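Local coordinates for geranyltranstransferase (IspA) (Helicobacter pylori, PDB 3LLW), which probably acts as a magnesium-dependent prenyltransferase of the FPP/GGPP synthase family in isoprenoid biosynthesis, at residues Ser5-Phe10 against Tyr286-Glu291; Ala195-Gly200 against Lys213-Phe218; Asp278-Lys283 against Asn292-Leu297. All coordinates share one frame; numbering follows the deposited sequence.

Interaction 1. Residues Ser5-Phe10 against Tyr286-Glu291. With SO4 (sulfate ion), chain E.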
loop_
_atom_site.group_PDB
_atom_site.type_symbol
_atom_site.label_atom_id
_atom_site.label_comp_id
_atom_site.label_asym_id
_atom_site.label_seq_id
_atom_site.Cartn_x
_atom_site.Cartn_y
_atom_site.Cartn_z
ATOM N N SER A 5 -23.851 -21.263 -21.688
ATOM C CA SER A 5 -23.383 -22.610 -21.336
ATOM C C SER A 5 -23.250 -22.761 -19.809
ATOM O O SER A 5 -23.346 -21.764 -19.101
ATOM C CB SER A 5 -22.027 -22.847 -22.013
ATOM O OG SER A 5 -21.014 -22.006 -21.471
ATOM N N PRO A 6 -23.052 -23.999 -19.286
ATOM C CA PRO A 6 -22.845 -24.147 -17.836
ATOM C C PRO A 6 -21.667 -23.360 -17.257
ATOM O O PRO A 6 -21.832 -22.703 -16.230
ATOM C CB PRO A 6 -22.630 -25.653 -17.662
ATOM C CG PRO A 6 -23.315 -26.259 -18.819
ATOM C CD PRO A 6 -23.062 -25.317 -19.945
ATOM N N ASN A 7 -20.515 -23.425 -17.924
ATOM C CA ASN A 7 -19.322 -22.658 -17.567
ATOM C C ASN A 7 -19.579 -21.146 -17.429
ATOM O O ASN A 7 -19.192 -20.526 -16.439
ATOM C CB ASN A 7 -18.257 -22.903 -18.631
ATOM C CG ASN A 7 -17.020 -22.052 -18.437
ATOM O OD1 ASN A 7 -16.269 -22.242 -17.477
ATOM N ND2 ASN A 7 -16.782 -21.127 -19.373
ATOM N N LEU A 8 -20.251 -20.581 -18.426
ATOM C CA LEU A 8 -20.537 -19.163 -18.500
ATOM C C LEU A 8 -21.632 -18.772 -17.519
ATOM O O LEU A 8 -21.686 -17.628 -17.047
ATOM C CB LEU A 8 -20.993 -18.836 -19.920
ATOM C CG LEU A 8 -20.900 -17.387 -20.372
ATOM C CD1 LEU A 8 -19.487 -16.877 -20.163
ATOM C CD2 LEU A 8 -21.307 -17.272 -21.828
ATOM N N SER A 9 -22.505 -19.732 -17.224
ATOM C CA SER A 9 -23.622 -19.540 -16.303
ATOM C C SER A 9 -23.104 -19.551 -14.876
ATOM O O SER A 9 -23.575 -18.783 -14.027
ATOM C CB SER A 9 -24.659 -20.657 -16.485
ATOM O OG SER A 9 -25.901 -20.298 -15.916
ATOM N N PHE A 10 -22.134 -20.435 -14.630
ATOM C CA PHE A 10 -21.462 -20.550 -13.342
ATOM C C PHE A 10 -20.676 -19.272 -13.025
ATOM O O PHE A 10 -20.677 -18.799 -11.886
ATOM C CB PHE A 10 -20.528 -21.764 -13.350
ATOM C CG PHE A 10 -19.624 -21.845 -12.158
ATOM C CD1 PHE A 10 -20.092 -22.351 -10.952
ATOM C CD2 PHE A 10 -18.296 -21.433 -12.245
ATOM C CE1 PHE A 10 -19.254 -22.432 -9.838
ATOM C CE2 PHE A 10 -17.453 -21.505 -11.137
ATOM C CZ PHE A 10 -17.934 -22.006 -9.932
ATOM N N TYR A 286 -7.590 -23.219 -24.917
ATOM C CA TYR A 286 -8.319 -22.718 -23.739
ATOM C C TYR A 286 -9.766 -22.284 -24.004
ATOM O O TYR A 286 -10.069 -21.097 -23.864
ATOM C CB TYR A 286 -7.547 -21.545 -23.105
ATOM C CG TYR A 286 -6.186 -21.928 -22.595
ATOM C CD1 TYR A 286 -5.035 -21.659 -23.339
ATOM C CD2 TYR A 286 -6.049 -22.586 -21.376
ATOM C CE1 TYR A 286 -3.767 -22.041 -22.869
ATOM C CE2 TYR A 286 -4.804 -22.964 -20.902
ATOM C CZ TYR A 286 -3.671 -22.692 -21.650
ATOM O OH TYR A 286 -2.453 -23.070 -21.147
ATOM N N PRO A 287 -10.659 -23.232 -24.378
ATOM C CA PRO A 287 -12.048 -22.891 -24.722
ATOM C C PRO A 287 -12.899 -22.210 -23.636
ATOM O O PRO A 287 -13.618 -21.253 -23.950
ATOM C CB PRO A 287 -12.665 -24.245 -25.125
ATOM C CG PRO A 287 -11.761 -25.286 -24.559
ATOM C CD PRO A 287 -10.397 -24.676 -24.560
ATOM N N LEU A 288 -12.821 -22.686 -22.392
ATOM C CA LEU A 288 -13.610 -22.119 -21.287
ATOM C C LEU A 288 -13.153 -20.699 -20.945
ATOM O O LEU A 288 -13.975 -19.827 -20.655
ATOM C CB LEU A 288 -13.572 -23.022 -20.047
ATOM C CG LEU A 288 -14.063 -24.472 -20.211
ATOM C CD1 LEU A 288 -13.790 -25.318 -18.964
ATOM C CD2 LEU A 288 -15.536 -24.540 -20.598
ATOM N N LEU A 289 -11.839 -20.485 -21.006
ATOM C CA LEU A 289 -11.236 -19.167 -20.826
ATOM C C LEU A 289 -11.647 -18.215 -21.931
ATOM O O LEU A 289 -12.058 -17.062 -21.669
ATOM C CB LEU A 289 -9.704 -19.281 -20.742
ATOM C CG LEU A 289 -8.835 -18.023 -20.562
ATOM C CD1 LEU A 289 -9.220 -17.211 -19.344
ATOM C CD2 LEU A 289 -7.356 -18.397 -20.495
ATOM N N GLN A 290 -11.558 -18.705 -23.163
ATOM C CA GLN A 290 -11.959 -17.920 -24.318
ATOM C C GLN A 290 -13.426 -17.506 -24.200
ATOM O O GLN A 290 -13.777 -16.374 -24.548
ATOM C CB GLN A 290 -11.705 -18.697 -25.610
ATOM C CG GLN A 290 -11.753 -17.854 -26.886
ATOM C CD GLN A 290 -13.168 -17.643 -27.424
ATOM O OE1 GLN A 290 -14.026 -18.530 -27.331
ATOM N NE2 GLN A 290 -13.416 -16.459 -27.987
ATOM N N GLU A 291 -14.254 -18.419 -23.689
ATOM C CA GLU A 291 -15.690 -18.213 -23.598
ATOM C C GLU A 291 -16.037 -17.128 -22.579
ATOM O O GLU A 291 -16.844 -16.240 -22.872
ATOM C CB GLU A 291 -16.381 -19.528 -23.249
ATOM C CG GLU A 291 -17.893 -19.502 -23.355
ATOM C CD GLU A 291 -18.520 -20.892 -23.256
ATOM O OE1 GLU A 291 -18.218 -21.637 -22.287
ATOM O OE2 GLU A 291 -19.323 -21.235 -24.155
HETATM S S SO4 E . -9.884 -24.143 -20.543
HETATM O O1 SO4 E . -11.003 -24.590 -21.369
HETATM O O2 SO4 E . -9.820 -22.679 -20.558
HETATM O O3 SO4 E . -10.075 -24.627 -19.175
HETATM O O4 SO4 E . -8.648 -24.725 -21.078
#

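Interaction 2. Residues Ala195-Gly200 against Lys213-Phe218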
loop_
_atom_site.group_PDB
_atom_site.type_symbol
_atom_site.label_atom_id
_atom_site.label_comp_id
_atom_site.label_asym_id
_atom_site.label_seq_id
_atom_site.Cartn_x
_atom_site.Cartn_y
_atom_site.Cartn_z
ATOM N N ALA A 195 -3.087 -6.735 -14.880
ATOM C CA ALA A 195 -2.807 -7.351 -13.569
ATOM C C ALA A 195 -3.943 -8.231 -13.082
ATOM O O ALA A 195 -3.698 -9.402 -12.749
ATOM C CB ALA A 195 -2.432 -6.317 -12.507
ATOM N N SER A 196 -5.167 -7.679 -13.050
ATOM C CA SER A 196 -6.411 -8.464 -12.811
ATOM C C SER A 196 -6.436 -9.811 -13.577
ATOM O O SER A 196 -6.687 -10.863 -12.989
ATOM C CB SER A 196 -7.648 -7.649 -13.189
ATOM O OG SER A 196 -7.634 -6.352 -12.580
ATOM N N LEU A 197 -6.158 -9.774 -14.874
ATOM C CA LEU A 197 -6.151 -10.987 -15.691
ATOM C C LEU A 197 -5.103 -12.003 -15.254
ATOM O O LEU A 197 -5.460 -13.138 -14.952
ATOM C CB LEU A 197 -5.983 -10.655 -17.170
ATOM C CG LEU A 197 -7.185 -9.976 -17.803
ATOM C CD1 LEU A 197 -6.754 -9.290 -19.054
ATOM C CD2 LEU A 197 -8.284 -10.965 -18.140
ATOM N N ILE A 198 -3.840 -11.584 -15.142
ATOM C CA ILE A 198 -2.744 -12.501 -14.720
ATOM C C ILE A 198 -2.773 -12.927 -13.241
ATOM O O ILE A 198 -2.235 -13.998 -12.868
ATOM C CB ILE A 198 -1.334 -11.995 -15.126
ATOM C CG1 ILE A 198 -1.021 -10.655 -14.448
ATOM C CG2 ILE A 198 -1.230 -11.902 -16.650
ATOM C CD1 ILE A 198 0.377 -10.114 -14.689
ATOM N N MET A 199 -3.418 -12.109 -12.411
ATOM C CA MET A 199 -3.668 -12.459 -11.017
ATOM C C MET A 199 -4.705 -13.581 -10.977
ATOM O O MET A 199 -4.669 -14.413 -10.066
ATOM C CB MET A 199 -4.113 -11.252 -10.161
ATOM C CG MET A 199 -2.994 -10.285 -9.667
ATOM S SD MET A 199 -3.693 -8.674 -9.077
ATOM C CE MET A 199 -4.152 -9.219 -7.437
ATOM N N GLY A 200 -5.599 -13.617 -11.974
ATOM C CA GLY A 200 -6.471 -14.788 -12.203
ATOM C C GLY A 200 -5.715 -16.094 -12.502
ATOM O O GLY A 200 -6.081 -17.162 -11.985
ATOM N N LYS A 213 2.235 -14.761 -20.509
ATOM C CA LYS A 213 2.699 -13.748 -21.450
ATOM C C LYS A 213 1.551 -13.248 -22.308
ATOM O O LYS A 213 1.404 -12.031 -22.541
ATOM C CB LYS A 213 3.815 -14.306 -22.334
ATOM C CG LYS A 213 5.214 -14.180 -21.742
ATOM C CD LYS A 213 6.270 -14.398 -22.831
ATOM C CE LYS A 213 7.474 -13.460 -22.668
ATOM N NZ LYS A 213 8.315 -13.771 -21.470
ATOM N N TRP A 214 0.730 -14.200 -22.750
ATOM C CA TRP A 214 -0.439 -13.909 -23.556
ATOM C C TRP A 214 -1.456 -13.034 -22.811
ATOM O O TRP A 214 -1.914 -12.037 -23.367
ATOM C CB TRP A 214 -1.097 -15.205 -24.047
ATOM C CG TRP A 214 -2.157 -14.953 -25.071
ATOM C CD1 TRP A 214 -1.998 -14.924 -26.420
ATOM C CD2 TRP A 214 -3.536 -14.655 -24.821
ATOM N NE1 TRP A 214 -3.193 -14.643 -27.031
ATOM C CE2 TRP A 214 -4.152 -14.464 -26.072
ATOM C CE3 TRP A 214 -4.308 -14.522 -23.656
ATOM C CZ2 TRP A 214 -5.503 -14.156 -26.197
ATOM C CZ3 TRP A 214 -5.646 -14.213 -23.777
ATOM C CH2 TRP A 214 -6.235 -14.036 -25.041
ATOM N N LEU A 215 -1.818 -13.408 -21.581
ATOM C CA LEU A 215 -2.809 -12.633 -20.804
ATOM C C LEU A 215 -2.309 -11.232 -20.486
ATOM O O LEU A 215 -3.072 -10.257 -20.571
ATOM C CB LEU A 215 -3.215 -13.337 -19.505
ATOM C CG LEU A 215 -4.253 -14.457 -19.537
ATOM C CD1 LEU A 215 -4.334 -15.077 -18.172
ATOM C CD2 LEU A 215 -5.624 -13.976 -19.993
ATOM N N GLN A 216 -1.026 -11.152 -20.129
ATOM C CA GLN A 216 -0.348 -9.897 -19.872
ATOM C C GLN A 216 -0.529 -8.928 -21.028
ATOM O O GLN A 216 -1.034 -7.823 -20.830
ATOM C CB GLN A 216 1.131 -10.131 -19.572
ATOM C CG GLN A 216 1.864 -8.900 -19.060
ATOM C CD GLN A 216 3.017 -9.240 -18.133
ATOM O OE1 GLN A 216 3.168 -8.625 -17.079
ATOM N NE2 GLN A 216 3.832 -10.226 -18.513
ATOM N N ALA A 217 -0.167 -9.367 -22.229
ATOM C CA ALA A 217 -0.297 -8.558 -23.432
ATOM C C ALA A 217 -1.751 -8.273 -23.805
ATOM O O ALA A 217 -2.073 -7.165 -24.259
ATOM C CB ALA A 217 0.423 -9.214 -24.583
ATOM N N PHE A 218 -2.620 -9.263 -23.607
ATOM C CA PHE A 218 -4.022 -9.138 -23.970
ATOM C C PHE A 218 -4.686 -8.022 -23.174
ATOM O O PHE A 218 -5.382 -7.173 -23.747
ATOM C CB PHE A 218 -4.765 -10.452 -23.747
ATOM C CG PHE A 218 -6.231 -10.382 -24.068
ATOM C CD1 PHE A 218 -6.661 -10.189 -25.380
ATOM C CD2 PHE A 218 -7.184 -10.520 -23.062
ATOM C CE1 PHE A 218 -8.026 -10.125 -25.684
ATOM C CE2 PHE A 218 -8.543 -10.464 -23.358
ATOM C CZ PHE A 218 -8.964 -10.270 -24.674
#

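Interaction 3. Residues Asp278-Lys283 against Asn292-Leu297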
loop_
_atom_site.group_PDB
_atom_site.type_symbol
_atom_site.label_atom_id
_atom_site.label_comp_id
_atom_site.label_asym_id
_atom_site.label_seq_id
_atom_site.Cartn_x
_atom_site.Cartn_y
_atom_site.Cartn_z
ATOM N N ASP A 278 -7.388 -11.750 -31.710
ATOM C CA ASP A 278 -6.272 -12.278 -30.918
ATOM C C ASP A 278 -6.810 -13.231 -29.858
ATOM O O ASP A 278 -6.161 -14.211 -29.483
ATOM C CB ASP A 278 -5.531 -11.123 -30.242
ATOM C CG ASP A 278 -4.019 -11.208 -30.405
ATOM O OD1 ASP A 278 -3.309 -10.555 -29.609
ATOM O OD2 ASP A 278 -3.538 -11.909 -31.328
ATOM N N LEU A 279 -8.016 -12.924 -29.396
ATOM C CA LEU A 279 -8.738 -13.732 -28.430
ATOM C C LEU A 279 -9.230 -15.050 -29.027
ATOM O O LEU A 279 -9.253 -16.069 -28.347
ATOM C CB LEU A 279 -9.914 -12.916 -27.867
ATOM C CG LEU A 279 -10.818 -13.502 -26.787
ATOM C CD1 LEU A 279 -10.044 -13.774 -25.505
ATOM C CD2 LEU A 279 -11.969 -12.555 -26.541
ATOM N N ASP A 280 -9.609 -15.036 -30.305
ATOM C CA ASP A 280 -10.104 -16.251 -30.970
ATOM C C ASP A 280 -8.984 -17.220 -31.389
ATOM O O ASP A 280 -9.244 -18.247 -32.013
ATOM C CB ASP A 280 -11.031 -15.903 -32.149
ATOM C CG ASP A 280 -12.269 -15.096 -31.721
ATOM O OD1 ASP A 280 -12.889 -14.468 -32.604
ATOM O OD2 ASP A 280 -12.619 -15.059 -30.517
ATOM N N ALA A 281 -7.745 -16.885 -31.037
ATOM C CA ALA A 281 -6.612 -17.805 -31.141
ATOM C C ALA A 281 -6.368 -18.517 -29.804
ATOM O O ALA A 281 -5.382 -19.238 -29.635
ATOM C CB ALA A 281 -5.363 -17.059 -31.583
ATOM N N LEU A 282 -7.275 -18.302 -28.856
ATOM C CA LEU A 282 -7.219 -18.956 -27.552
ATOM C C LEU A 282 -8.179 -20.144 -27.524
ATOM O O LEU A 282 -8.048 -21.027 -26.673
ATOM C CB LEU A 282 -7.568 -17.950 -26.451
ATOM C CG LEU A 282 -7.124 -18.151 -25.006
ATOM C CD1 LEU A 282 -5.628 -17.914 -24.850
ATOM C CD2 LEU A 282 -7.904 -17.201 -24.142
ATOM N N LYS A 283 -9.125 -20.152 -28.471
ATOM C CA LYS A 283 -10.094 -21.251 -28.688
ATOM C C LYS A 283 -9.571 -22.702 -28.695
ATOM O O LYS A 283 -10.199 -23.552 -28.066
ATOM C CB LYS A 283 -10.942 -21.014 -29.953
ATOM C CG LYS A 283 -12.082 -20.030 -29.789
ATOM C CD LYS A 283 -13.181 -20.246 -30.819
ATOM C CE LYS A 283 -14.286 -19.198 -30.674
ATOM N NZ LYS A 283 -15.579 -19.625 -31.290
ATOM N N ASN A 292 -15.422 -17.203 -21.397
ATOM C CA ASN A 292 -15.615 -16.198 -20.348
ATOM C C ASN A 292 -15.120 -14.808 -20.758
ATOM O O ASN A 292 -15.828 -13.814 -20.583
ATOM C CB ASN A 292 -14.948 -16.639 -19.037
ATOM C CG ASN A 292 -15.659 -17.807 -18.377
ATOM O OD1 ASN A 292 -16.635 -18.331 -18.906
ATOM N ND2 ASN A 292 -15.166 -18.224 -17.212
ATOM N N LEU A 293 -13.913 -14.752 -21.316
ATOM C CA LEU A 293 -13.353 -13.495 -21.783
ATOM C C LEU A 293 -14.163 -12.876 -22.916
ATOM O O LEU A 293 -14.482 -11.690 -22.867
ATOM C CB LEU A 293 -11.878 -13.650 -22.164
ATOM C CG LEU A 293 -10.914 -13.887 -20.989
ATOM C CD1 LEU A 293 -9.496 -14.041 -21.485
ATOM C CD2 LEU A 293 -11.006 -12.768 -19.965
ATOM N N ASN A 294 -14.526 -13.697 -23.902
ATOM C CA ASN A 294 -15.351 -13.273 -25.032
ATOM C C ASN A 294 -16.664 -12.648 -24.576
ATOM O O ASN A 294 -17.045 -11.582 -25.076
ATOM C CB ASN A 294 -15.598 -14.458 -25.972
ATOM C CG ASN A 294 -16.366 -14.085 -27.224
ATOM O OD1 ASN A 294 -17.513 -14.491 -27.384
ATOM N ND2 ASN A 294 -15.733 -13.337 -28.126
ATOM N N ALA A 295 -17.318 -13.292 -23.606
ATOM C CA ALA A 295 -18.612 -12.834 -23.102
ATOM C C ALA A 295 -18.504 -11.488 -22.410
ATOM O O ALA A 295 -19.331 -10.601 -22.636
ATOM C CB ALA A 295 -19.199 -13.845 -22.162
ATOM N N LEU A 296 -17.469 -11.347 -21.582
ATOM C CA LEU A 296 -17.231 -10.129 -20.821
ATOM C C LEU A 296 -16.985 -8.945 -21.749
ATOM O O LEU A 296 -17.566 -7.872 -21.560
ATOM C CB LEU A 296 -16.033 -10.315 -19.889
ATOM C CG LEU A 296 -16.136 -9.902 -18.418
ATOM C CD1 LEU A 296 -14.732 -9.816 -17.831
ATOM C CD2 LEU A 296 -16.926 -8.604 -18.166
ATOM N N LEU A 297 -16.141 -9.161 -22.756
ATOM C CA LEU A 297 -15.795 -8.122 -23.725
ATOM C C LEU A 297 -16.963 -7.690 -24.595
ATOM O O LEU A 297 -17.081 -6.508 -24.911
ATOM C CB LEU A 297 -14.638 -8.561 -24.613
ATOM C CG LEU A 297 -13.305 -8.953 -23.969
ATOM C CD1 LEU A 297 -12.293 -9.071 -25.065
ATOM C CD2 LEU A 297 -12.831 -7.963 -22.908
#

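Interaction 1. Residues Ser5-Phe10 against Tyr286-Glu291
Glu291 OE1 is the best-held polar atom here, gripped by two donors that both come from the start of helix 6-23 in this mainly helical isoprenoid synthase fold. Ser5 OG, at the helix N-cap, donates a weak bond to Glu291 OE1 over 2.9 Å. Asn7 ND2 supplies the second bond, reaching Glu291 OE1 over 3.3 Å at an N-H...O angle of 150° and using the anti lone pair, the one turned away from the other carboxylate oxygen. Amide and carboxylate lie only 21° apart, nearly coplanar, while the two side chains slide past each other in opposite directions.

Ser5 illustrates how a cap residue can serve two helices. Its first torsion places OG in the crowded position between backbone N and carbonyl carbon, from which it accepts a weak capping bond from Leu8 N at 3.4 Å as well as donating to the glutamate. Asn7 also works twice. With CG anti to its backbone N (chi1 174°), the amide reaches across to helix 287-301, and ND2 makes a weak second bond of 3.3 Å to Leu288 O. The carbon skeleton of the same amide crosses the leucine obliquely, Asn7 CG lying 3.6 Å from Leu288 CD2.

This surface contact thus joins the first turns of the first and last helices of the chain. Leu8 CD1 lies against the backbone at Glu291 O, 3.8 Å away, and the side chain also touches Asn292 and Ala295 farther along helix 287-301. The first turn of that last helix directs backbone N-H groups to a sulfate, probably from the crystallisation liquor: Leu288 N donates to sulfate O1 over 2.8 Å, and Leu289 N donates to sulfate O2 over 3.0 Å.

Interaction 2. Residues Ala195-Gly200 against Lys213-Phe218
Ile198 gives the clearest reading of how two consecutive helices close on each other in an antiparallel helical hairpin. From its CB the side chain forks. The CG2 branch, anti to the carbonyl carbon, does most of the touching: Ile198 CG2 sits 3.6 Å from the backbone Gln216 N and 3.8 Å from Leu215 CB, so the methyl lies against the backbone of the opposite helix. The other branch leaves through CG1, held in the crowded position between backbone N and carbonyl carbon (chi1 62°), and runs on extended to its tip. There Ile198 CD1 comes within 4.0 Å of Gln216 OE1, the end of an extended glutamine chain that it crosses obliquely.

Leu215 enters from the other side, sliding past Ile198 in the opposite direction. Its CG is anti to its own carbonyl carbon, which carries Leu215 CD1 to 3.9 Å from the backbone Leu197 O, while Leu215 CD2 stays 4.4 Å from Leu197 CB. Leu197 in turn sends CD1 obliquely toward the phenyl ring, Leu197 CD1 to Phe218 CD2 being 4.2 Å. That ring receives Trp214 CH2 on one face, offset toward the rim, one turn back along the same helix.

The segment axes approach to 8.4 Å and run at 160°, consistent with apolar side chains interleaving between nearly antiparallel helices. The face the two helices share is buried within the isoprenoid synthase fold, while the far side of 213-218 reaches the surface. Helix 51-63 lies against Leu197 and Leu215 through Val59, and helix 287-301 offers Leu293 to Leu197, Leu215 and Phe218. Away from the hairpin partner, Ala195 and Met199 pack on helix 142-156, whereas Trp214 and Phe218 lean on helix 261-279.

Interaction 3. Residues Asp278-Lys283 against Asn292-Leu297
Two flat polar groups, the amide of Asn294 and the carboxylate of Asp280, border a leucine contact at the connection between the last two helices of this isoprenoid synthase fold. The amide meets apolar carbon: Leu279 CD2 lies 4.2 Å from Asn294 ND2. The carboxylate approaches the same nitrogen, Asp280 OD2 to Asn294 ND2 being 4.3 Å, too long for a hydrogen bond, near the solvent-exposed Asp280.

Leu279 carries most of the contact. Its CG is anti to the backbone N (chi1 -178°), sending both methyls across to helix 287-301. One branch approaches obliquely, with Leu279 CD1 at 3.8 Å from Leu293 CB. The other rests on the helix backbone, Leu279 CD2 lying 3.8 Å from Asn294 CA, and also meets the next turn tip to tip.

Helix 261-279 ends at this leucine, and a type I turn from Leu279 to Leu282 follows, closed by a bond from Leu282 N to Leu279 O of 3.0 Å. The turn brings Leu282 back to the same apolar surface, where Leu282 CD2 lies 4.4 Å from Leu293 CD1. Trp214 and Phe218 of helix 209-236 adjoin Leu279 as well, so three helices meet around it. The tip-to-tip pair is Leu279 CD2 and Leu297 CD1, 3.8 Å apart.

Overall arrangement
From the N terminus, the start of helix 6-23 waits for almost the whole chain before interaction 1 closes its long loop with helix 287-301. Nested inside that loop, interaction 2 closes a short one, pairing helices 178-204 and 209-236. Interaction 3 follows in series, joining the end of helix 261-279 to helix 287-301; its segments alternate with those of interaction 1, so these two cross. Helix 287-301 serves both, their centres about 10 Å apart. Interaction 2 touches interaction 3 through Trp214 on Leu282 and Leu197 on Leu293. Together they bind the first and last helices to the helical interior.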